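Local coordinates for WlaRA, TDP-fucose-3,4-ketoisomerase (Campylobacter jejuni subsp. jejuni 81116, PDB 5TPV), which is a small cupin-clan protein of the WxcM-like family, built as a beta sandwich, and binds thymidine-5'-diphosphate, at residues B[65-70]-B[95-100]; B[2-7]-B[86-91]. All coordinates share one frame; numbering follows the deposited sequence.

Contact 1: residues B[65-70]-B[95-100]; sequences CEILID and KQMYNF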
loop_
_atom_site.group_PDB
_atom_site.type_symbol
_atom_site.label_atom_id
_atom_site.label_comp_id
_atom_site.label_asym_id
_atom_site.label_seq_id
_atom_site.Cartn_x
_atom_site.Cartn_y
_atom_site.Cartn_z
ATOM N N CYS B 65 -0.977 8.749 -14.479
ATOM C CA CYS B 65 -2.138 8.278 -15.203
ATOM C C CYS B 65 -3.229 9.345 -14.987
ATOM O O CYS B 65 -2.994 10.331 -14.263
ATOM C CB CYS B 65 -2.552 6.905 -14.656
ATOM S SG CYS B 65 -3.091 6.958 -12.919
ATOM N N GLU B 66 -4.385 9.137 -15.632
ATOM C CA GLU B 66 -5.522 10.044 -15.579
ATOM C C GLU B 66 -6.690 9.233 -15.062
ATOM O O GLU B 66 -6.900 8.077 -15.417
ATOM C CB GLU B 66 -5.849 10.586 -16.982
ATOM C CG GLU B 66 -6.569 11.915 -16.991
ATOM C CD GLU B 66 -6.793 12.467 -18.398
ATOM O OE1 GLU B 66 -7.946 12.868 -18.697
ATOM O OE2 GLU B 66 -5.838 12.456 -19.200
ATOM N N ILE B 67 -7.468 9.854 -14.207
ATOM C CA ILE B 67 -8.716 9.254 -13.775
ATOM C C ILE B 67 -9.940 10.118 -14.058
ATOM O O ILE B 67 -9.938 11.340 -13.802
ATOM C CB ILE B 67 -8.652 8.893 -12.302
ATOM C CG1 ILE B 67 -9.973 8.329 -11.822
ATOM C CG2 ILE B 67 -8.304 10.090 -11.457
ATOM C CD1 ILE B 67 -9.827 7.509 -10.583
ATOM N N LEU B 68 -11.010 9.486 -14.529
ATOM C CA LEU B 68 -12.308 10.175 -14.675
ATOM C C LEU B 68 -13.190 9.598 -13.606
ATOM O O LEU B 68 -13.222 8.373 -13.451
ATOM C CB LEU B 68 -12.902 9.993 -16.062
ATOM C CG LEU B 68 -14.385 10.251 -16.343
ATOM C CD1 LEU B 68 -14.610 10.038 -17.846
ATOM C CD2 LEU B 68 -15.281 9.254 -15.593
ATOM N N ILE B 69 -13.815 10.488 -12.835
ATOM C CA ILE B 69 -14.804 10.107 -11.831
ATOM C C ILE B 69 -16.164 10.763 -12.173
ATOM O O ILE B 69 -16.201 11.860 -12.759
ATOM C CB ILE B 69 -14.450 10.502 -10.393
ATOM C CG1 ILE B 69 -14.085 11.984 -10.287
ATOM C CG2 ILE B 69 -13.309 9.665 -9.856
ATOM C CD1 ILE B 69 -13.758 12.401 -8.882
ATOM N N ASP B 70 -17.237 10.107 -11.747
ATOM C CA ASP B 70 -18.596 10.425 -12.215
ATOM C C ASP B 70 -19.586 10.151 -11.122
ATOM O O ASP B 70 -19.632 9.037 -10.562
ATOM C CB ASP B 70 -18.930 9.581 -13.461
ATOM C CG ASP B 70 -20.227 10.020 -14.154
ATOM O OD1 ASP B 70 -20.122 10.370 -15.335
ATOM O OD2 ASP B 70 -21.305 10.081 -13.521
ATOM N N LYS B 95 -15.775 5.286 -11.710
ATOM C CA LYS B 95 -14.444 5.698 -12.135
ATOM C C LYS B 95 -13.923 4.862 -13.283
ATOM O O LYS B 95 -14.265 3.694 -13.421
ATOM C CB LYS B 95 -13.481 5.680 -10.931
ATOM C CG LYS B 95 -12.696 4.409 -10.676
ATOM C CD LYS B 95 -13.499 3.278 -10.118
ATOM C CE LYS B 95 -14.164 3.609 -8.803
ATOM N NZ LYS B 95 -14.882 2.393 -8.387
ATOM N N GLN B 96 -13.107 5.506 -14.083
ATOM C CA GLN B 96 -12.324 4.893 -15.116
ATOM C C GLN B 96 -10.900 5.502 -15.180
ATOM O O GLN B 96 -10.710 6.704 -15.048
ATOM C CB GLN B 96 -13.103 5.062 -16.428
ATOM C CG GLN B 96 -12.430 4.441 -17.631
ATOM C CD GLN B 96 -13.113 4.851 -18.935
ATOM O OE1 GLN B 96 -13.193 6.035 -19.258
ATOM N NE2 GLN B 96 -13.595 3.863 -19.697
ATOM N N MET B 97 -9.885 4.662 -15.359
ATOM C CA MET B 97 -8.499 5.113 -15.454
ATOM C C MET B 97 -7.825 4.704 -16.715
ATOM O O MET B 97 -8.038 3.599 -17.175
ATOM C CB MET B 97 -7.711 4.531 -14.330
ATOM C CG MET B 97 -8.458 4.928 -13.086
ATOM S SD MET B 97 -7.855 4.085 -11.660
ATOM C CE MET B 97 -9.157 2.827 -11.756
ATOM N N TYR B 98 -7.021 5.615 -17.243
ATOM C CA TYR B 98 -6.511 5.470 -18.574
ATOM C C TYR B 98 -5.297 6.393 -18.690
ATOM O O TYR B 98 -4.895 7.062 -17.728
ATOM C CB TYR B 98 -7.619 5.824 -19.566
ATOM C CG TYR B 98 -8.210 7.162 -19.301
ATOM C CD1 TYR B 98 -7.742 8.291 -19.947
ATOM C CD2 TYR B 98 -9.224 7.308 -18.385
ATOM C CE1 TYR B 98 -8.269 9.553 -19.680
ATOM C CE2 TYR B 98 -9.770 8.558 -18.117
ATOM C CZ TYR B 98 -9.307 9.676 -18.774
ATOM O OH TYR B 98 -9.847 10.908 -18.446
ATOM N N ASN B 99 -4.682 6.348 -19.865
ATOM C CA ASN B 99 -3.526 7.149 -20.199
ATOM C C ASN B 99 -2.379 6.846 -19.265
ATOM O O ASN B 99 -1.694 7.767 -18.769
ATOM C CB ASN B 99 -3.880 8.645 -20.111
ATOM C CG ASN B 99 -4.672 9.142 -21.311
ATOM O OD1 ASN B 99 -4.876 8.419 -22.271
ATOM N ND2 ASN B 99 -5.142 10.391 -21.238
ATOM N N PHE B 100 -2.192 5.571 -18.961
ATOM C CA PHE B 100 -1.106 5.218 -18.038
ATOM C C PHE B 100 0.252 5.324 -18.709
ATOM O O PHE B 100 0.409 4.753 -19.762
ATOM C CB PHE B 100 -1.237 3.749 -17.640
ATOM C CG PHE B 100 -2.446 3.451 -16.799
ATOM C CD1 PHE B 100 -3.606 2.982 -17.392
ATOM C CD2 PHE B 100 -2.424 3.683 -15.417
ATOM C CE1 PHE B 100 -4.734 2.693 -16.621
ATOM C CE2 PHE B 100 -3.543 3.409 -14.647
ATOM C CZ PHE B 100 -4.715 2.916 -15.253
#
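Cys65, Ile67 and Ile69 on one strand, with Met97 and Lys95 on its neighbour, make the buried side of this antiparallel pairing. Ile67 and Met97 form a non-hydrogen-bonded pair and run side by side into the core, Ile67 CD1 lying 3.8 Å from Met97 CG. Past the strand end, Phe100 swings its ring back so that Cys65 CB meets CD2 of the ring at 3.3 Å, and the Cys65 sulfur makes an oblique sulfur-aromatic contact with it. Lys95 bends at chi2 and chi3 and carries its ammonium away to the carbonyl oxygen of His49. The two strands belong to the smaller sheet of the cupin sandwich, where strand 94-98 lies between 65-70 and 46-51. Their backbones are joined at the hydrogen-bonded pairs, most nearly straight from Leu68 N to Gln96 O (2.8 Å, 172°). The other face, with Glu66, Leu68, Gln96 and Tyr98, is partly open to solvent; Leu68 CB lies 4.0 Å from Tyr98 CE2. Polar groups do more of the work here. Tyr98, its CG in the crowded position between backbone N and carbonyl carbon (chi1 54°), lays its ring under Glu66 CB in a CH-pi contact and donates its hydroxyl OH to Glu66 OE1 at 2.7 Å. Glu66 OE2 takes Asn99 ND2 at 3.0 Å, and both donors approach from above the carboxylate plane.

Contact 2: residues B[2-7]-B[86-91]; sequences NYTILK and GLYIDK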
loop_
_atom_site.group_PDB
_atom_site.type_symbol
_atom_site.label_atom_id
_atom_site.label_comp_id
_atom_site.label_asym_id
_atom_site.label_seq_id
_atom_site.Cartn_x
_atom_site.Cartn_y
_atom_site.Cartn_z
ATOM N N ASN B 2 -18.144 13.750 -4.250
ATOM C CA ASN B 2 -17.337 14.001 -3.054
ATOM C C ASN B 2 -15.968 13.337 -3.241
ATOM O O ASN B 2 -15.831 12.128 -3.136
ATOM C CB ASN B 2 -17.961 13.457 -1.762
ATOM C CG ASN B 2 -17.144 13.896 -0.520
ATOM O OD1 ASN B 2 -16.605 15.010 -0.458
ATOM N ND2 ASN B 2 -17.055 13.036 0.458
ATOM N N TYR B 3 -14.959 14.153 -3.482
ATOM C CA TYR B 3 -13.608 13.696 -3.606
ATOM C C TYR B 3 -12.666 14.776 -3.097
ATOM O O TYR B 3 -13.072 15.950 -2.978
ATOM C CB TYR B 3 -13.356 13.429 -5.077
ATOM C CG TYR B 3 -13.300 14.638 -5.965
ATOM C CD1 TYR B 3 -12.173 15.451 -6.009
ATOM C CD2 TYR B 3 -14.373 14.963 -6.800
ATOM C CE1 TYR B 3 -12.121 16.566 -6.828
ATOM C CE2 TYR B 3 -14.340 16.067 -7.643
ATOM C CZ TYR B 3 -13.203 16.891 -7.654
ATOM O OH TYR B 3 -13.110 18.030 -8.467
ATOM N N THR B 4 -11.409 14.405 -2.869
ATOM C CA THR B 4 -10.391 15.366 -2.411
ATOM C C THR B 4 -9.008 14.973 -2.901
ATOM O O THR B 4 -8.574 13.828 -2.745
ATOM C CB THR B 4 -10.279 15.482 -0.867
ATOM O OG1 THR B 4 -11.531 15.796 -0.265
ATOM C CG2 THR B 4 -9.300 16.598 -0.487
ATOM N N ILE B 5 -8.321 15.936 -3.499
ATOM C CA ILE B 5 -6.918 15.783 -3.794
ATOM C C ILE B 5 -6.158 16.069 -2.502
ATOM O O ILE B 5 -6.047 17.227 -2.088
ATOM C CB ILE B 5 -6.483 16.652 -4.978
ATOM C CG1 ILE B 5 -7.264 16.199 -6.220
ATOM C CG2 ILE B 5 -4.971 16.526 -5.269
ATOM C CD1 ILE B 5 -6.824 16.865 -7.500
ATOM N N LEU B 6 -5.658 15.005 -1.873
ATOM C CA LEU B 6 -4.808 15.110 -0.696
ATOM C C LEU B 6 -3.378 15.457 -1.027
ATOM O O LEU B 6 -2.856 15.129 -2.088
ATOM C CB LEU B 6 -4.862 13.840 0.128
ATOM C CG LEU B 6 -6.295 13.531 0.532
ATOM C CD1 LEU B 6 -6.308 12.167 1.153
ATOM C CD2 LEU B 6 -6.941 14.538 1.484
ATOM N N LYS B 7 -2.796 16.273 -0.162
ATOM C CA LYS B 7 -1.356 16.508 -0.126
ATOM C C LYS B 7 -0.852 15.746 1.101
ATOM O O LYS B 7 -1.271 16.040 2.222
ATOM C CB LYS B 7 -1.062 17.997 0.010
ATOM C CG LYS B 7 0.433 18.296 0.175
ATOM C CD LYS B 7 1.177 18.190 -1.149
ATOM C CE LYS B 7 2.682 18.206 -0.948
ATOM N NZ LYS B 7 3.386 18.639 -2.190
ATOM N N GLY B 86 -2.612 12.157 -3.512
ATOM C CA GLY B 86 -3.544 11.146 -3.943
ATOM C C GLY B 86 -4.941 11.705 -4.046
ATOM O O GLY B 86 -5.274 12.777 -3.521
ATOM N N LEU B 87 -5.764 10.921 -4.715
ATOM C CA LEU B 87 -7.171 11.221 -4.891
ATOM C C LEU B 87 -7.977 10.339 -4.000
ATOM O O LEU B 87 -7.986 9.108 -4.193
ATOM C CB LEU B 87 -7.575 10.952 -6.339
ATOM C CG LEU B 87 -9.086 11.044 -6.621
ATOM C CD1 LEU B 87 -9.580 12.458 -6.353
ATOM C CD2 LEU B 87 -9.307 10.683 -8.081
ATOM N N TYR B 88 -8.574 10.956 -2.985
ATOM C CA TYR B 88 -9.656 10.356 -2.196
ATOM C C TYR B 88 -11.009 10.466 -2.923
ATOM O O TYR B 88 -11.394 11.553 -3.390
ATOM C CB TYR B 88 -9.780 11.078 -0.871
ATOM C CG TYR B 88 -11.034 10.675 -0.131
ATOM C CD1 TYR B 88 -11.070 9.519 0.614
ATOM C CD2 TYR B 88 -12.209 11.420 -0.248
ATOM C CE1 TYR B 88 -12.230 9.079 1.218
ATOM C CE2 TYR B 88 -13.385 11.006 0.370
ATOM C CZ TYR B 88 -13.388 9.857 1.112
ATOM O OH TYR B 88 -14.555 9.451 1.717
ATOM N N ILE B 89 -11.739 9.366 -3.030
ATOM C CA ILE B 89 -13.121 9.435 -3.465
ATOM C C ILE B 89 -13.975 8.689 -2.495
ATOM O O ILE B 89 -13.585 7.671 -1.958
ATOM C CB ILE B 89 -13.405 8.863 -4.856
ATOM C CG1 ILE B 89 -13.315 7.316 -4.901
ATOM C CG2 ILE B 89 -12.512 9.525 -5.868
ATOM C CD1 ILE B 89 -13.707 6.710 -6.255
ATOM N N ASP B 90 -15.193 9.183 -2.331
ATOM C CA ASP B 90 -16.160 8.524 -1.424
ATOM C C ASP B 90 -16.813 7.350 -2.155
ATOM O O ASP B 90 -16.608 7.161 -3.361
ATOM C CB ASP B 90 -17.235 9.553 -1.065
ATOM C CG ASP B 90 -17.868 9.335 0.308
ATOM O OD1 ASP B 90 -18.250 10.399 0.872
ATOM O OD2 ASP B 90 -17.971 8.173 0.788
ATOM N N LYS B 91 -17.610 6.577 -1.447
ATOM C CA LYS B 91 -18.309 5.457 -2.100
ATOM C C LYS B 91 -19.340 5.854 -3.180
ATOM O O LYS B 91 -19.737 7.013 -3.309
ATOM C CB LYS B 91 -18.954 4.576 -1.054
ATOM C CG LYS B 91 -19.897 5.263 -0.105
ATOM C CD LYS B 91 -20.602 4.224 0.758
ATOM C CE LYS B 91 -20.897 4.769 2.133
ATOM N NZ LYS B 91 -21.719 3.840 2.963
#
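An antiparallel strand pairing brings the N-terminal strand 3-13 against strand 85-89 in the larger sheet of the cupin sandwich, joining segments almost eighty residues apart in sequence. On its other edge strand 85-89 is bonded to strand 56-62, through Leu87 with Phe58 and Ile89 with Phe56. The backbone bonds to the N-terminal strand are of uneven quality. Thr4 and Tyr88 exchange a pair, each 2.9 Å from N to O, whereas at the Leu6-Gly86 pair the bond from Leu6 N to Gly86 O is short (2.8 Å) but bent (141°) and the return from Gly86 N to Leu6 O, at 3.3 Å, is weak.

Tyr3, Ile5, Leu87 and Ile89 share the face turned to the other sheet. Leu87, its CG anti to the backbone N (chi1 172°), sends CD1 obliquely against the Tyr3 ring, 4.0 Å from Tyr3 CD1, and the same methyl lies loosely against Ile5 CG1. Tyr3 CB rests on Ile89 CG2 at 4.1 Å. On the opposite face Leu6 and Tyr88 lie alongside each other, Leu6 CD1 touching Tyr88 CB, while the Tyr88 hydroxyl bonds to Glu55. The Asn2 amide nitrogen passes the edge of the Tyr88 ring near its plane.

Beyond the strand ends, Asp90 N bonds to Asn2 O almost along the carbonyl axis. Asn2 ND2, with its acceptor in the amide plane, reaches the anti lone pair of Asp90 OD1 at 2.9 Å, and Asp90 OD2 accepts Lys91 N. With each oxygen engaged by an N-H, the Asp90 carboxylate is held in its rotation, and these bonds would be expected to stabilise its negative charge.

Contacts 1 and 2 lie in the two facing sheets of the sandwich, their centres 13 Å apart, and meet through apolar side chains in its interior. Ile69 CD1 reaches Tyr3 CD2 at 3.4 Å, and Ile67 CG2 packs on Leu87 CD2 at 3.6 Å. The aliphatic part of Lys95 also joins in, with CE 4.0 Å from Ile89 CD1. Strands 85-89 and 94-98 are consecutive, so the chain passes directly from one sheet to the other. Contact 1 lies closer to a bound thymidine-5'-diphosphate: the Met97 side chain is about 5 Å from one, whereas the Ile89 side chain of contact 2 is about 10 Å from one.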